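Local coordinates for protein exopolyphosphatase (PDB 3MDQ) that probably hydrolyses inorganic polyphosphate from the chain end, releasing orthophosphate, at residues L117-V122 / V126-H131. Sequence-based numbering, arbitrary orientation.
Sequences LIFRGV and VPMEDH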
# COMPACT_ATOMS: atom_id res chain seq x y z
N LEU A 117 7.59 9.14 0.33
CA LEU A 117 7.44 8.78 1.73
C LEU A 117 7.44 7.26 1.88
O LEU A 117 8.08 6.73 2.79
CB LEU A 117 6.18 9.40 2.32
CG LEU A 117 6.16 10.90 2.43
CD1 LEU A 117 4.72 11.38 2.66
CD2 LEU A 117 7.08 11.38 3.59
N ILE A 118 6.74 6.56 1.00
CA ILE A 118 6.78 5.09 1.00
C ILE A 118 8.24 4.62 0.93
O ILE A 118 8.66 3.73 1.70
CB ILE A 118 5.98 4.49 -0.15
CG1 ILE A 118 4.48 4.71 0.13
CG2 ILE A 118 6.33 3.00 -0.33
CD1 ILE A 118 3.59 4.57 -1.10
N PHE A 119 9.01 5.18 0.00
CA PHE A 119 10.40 4.71 -0.16
C PHE A 119 11.25 4.97 1.08
O PHE A 119 12.14 4.15 1.40
CB PHE A 119 11.06 5.28 -1.41
CG PHE A 119 12.24 4.48 -1.90
CD1 PHE A 119 12.06 3.22 -2.46
CD2 PHE A 119 13.51 4.98 -1.80
CE1 PHE A 119 13.12 2.49 -2.95
CE2 PHE A 119 14.60 4.25 -2.32
CZ PHE A 119 14.40 3.04 -2.87
N ARG A 120 10.99 6.06 1.81
CA ARG A 120 11.71 6.26 3.07
C ARG A 120 11.43 5.12 4.04
O ARG A 120 12.34 4.69 4.76
CB ARG A 120 11.34 7.60 3.71
CG ARG A 120 11.97 7.83 5.06
CD ARG A 120 13.48 8.02 4.94
NE ARG A 120 14.16 8.13 6.24
CZ ARG A 120 14.59 7.11 6.97
NH1 ARG A 120 14.40 5.85 6.61
NH2 ARG A 120 15.20 7.37 8.12
N GLY A 121 10.20 4.62 4.07
CA GLY A 121 9.89 3.45 4.90
C GLY A 121 10.60 2.19 4.42
O GLY A 121 11.19 1.44 5.23
N VAL A 122 10.60 1.98 3.11
CA VAL A 122 11.30 0.83 2.52
C VAL A 122 12.78 0.86 2.85
O VAL A 122 13.37 -0.19 3.21
CB VAL A 122 11.05 0.78 1.00
CG1 VAL A 122 11.95 -0.28 0.29
CG2 VAL A 122 9.57 0.50 0.71
N VAL A 126 14.50 -2.41 4.54
CA VAL A 126 15.27 -3.26 3.63
C VAL A 126 16.61 -2.56 3.36
O VAL A 126 16.63 -1.47 2.77
CB VAL A 126 14.59 -3.43 2.30
CG1 VAL A 126 15.42 -4.37 1.37
CG2 VAL A 126 13.13 -3.98 2.47
N PRO A 127 17.72 -3.14 3.82
CA PRO A 127 19.03 -2.52 3.57
C PRO A 127 19.52 -2.81 2.17
O PRO A 127 20.00 -3.91 1.89
CB PRO A 127 19.92 -3.18 4.64
CG PRO A 127 19.30 -4.51 4.87
CD PRO A 127 17.81 -4.34 4.66
N MSE A 128 19.32 -1.86 1.27
CA MSE A 128 19.52 -2.06 -0.16
C MSE A 128 20.95 -1.87 -0.59
O MSE A 128 21.31 -2.20 -1.74
CB MSE A 128 18.62 -1.10 -0.95
CG MSE A 128 17.15 -1.45 -0.85
SE MSE A 128 16.06 -0.11 -1.71
CE MSE A 128 15.79 1.00 -0.21
N GLU A 129 21.78 -1.32 0.30
CA GLU A 129 23.16 -0.97 -0.07
C GLU A 129 23.10 -0.05 -1.32
O GLU A 129 22.19 0.80 -1.44
CB GLU A 129 24.01 -2.24 -0.32
CG GLU A 129 23.99 -3.32 0.78
CD GLU A 129 25.07 -4.40 0.55
OE1 GLU A 129 26.27 -4.06 0.71
OE2 GLU A 129 24.73 -5.56 0.22
N ASP A 130 24.01 -0.25 -2.27
CA ASP A 130 23.95 0.51 -3.51
C ASP A 130 23.18 -0.25 -4.61
O ASP A 130 23.28 0.10 -5.78
CB ASP A 130 25.38 0.86 -3.99
CG ASP A 130 26.23 -0.34 -4.25
OD1 ASP A 130 25.85 -1.50 -3.90
OD2 ASP A 130 27.35 -0.12 -4.78
N HIS A 131 22.43 -1.29 -4.25
CA HIS A 131 21.72 -2.05 -5.26
C HIS A 131 20.52 -1.25 -5.77
O HIS A 131 19.65 -0.87 -4.98
CB HIS A 131 21.21 -3.41 -4.71
CG HIS A 131 22.31 -4.28 -4.18
ND1 HIS A 131 22.07 -5.38 -3.38
CD2 HIS A 131 23.66 -4.19 -4.30
CE1 HIS A 131 23.22 -5.95 -3.06
NE2 HIS A 131 24.20 -5.24 -3.60
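Selenomethionine Met128 reaches back from the loop that follows helix 111-125 and sets its methyl group against Phe119 and Val122 of that same helix. Its CB points toward the helix, and CG, anti to the carbonyl carbon (chi1 -70°), carries the chain on toward Phe119. Across the two segments the first atom to touch is SE, which stands 3.7 Å from Phe119 CZ and also approaches CE1. The selenium lies 4.8 Å from the centroid of the Phe119 ring, 57° off the ring normal, an oblique Met-aromatic contact. Beyond SE the chain bends at chi3 and brings Met128 CE to 3.6 Å from Phe119 CZ. The same methyl meets Val122 CG1 at 4.1 Å, so this one carbon joins two side chains spaced three residues apart on the helix. Phe119 and Met128 extend toward each other from opposite directions, whereas Val122 crosses Met128 at about a right angle.

A backbone bond also joins the segments: Val126 N donates to Val122 O at 2.8 Å, an i to i-4 bond of helical spacing. Val126 nevertheless has already left helical backbone angles, and the chain turns away into the loop, where a type II' beta turn runs from Met128 to His131.

The contact thus belongs to the connection from helix 111-125 to strand 133-138, with the side chain of Met128 pointing back to the last turns of the helix. Val122 and Met128 both rest on Ile208 of the neighbouring strand 206-210, while Phe119 packs on Ala135 of strand 133-138 and Ile146 of strand 143-148, so the contact lies where the helix meets the mixed six-stranded sheet.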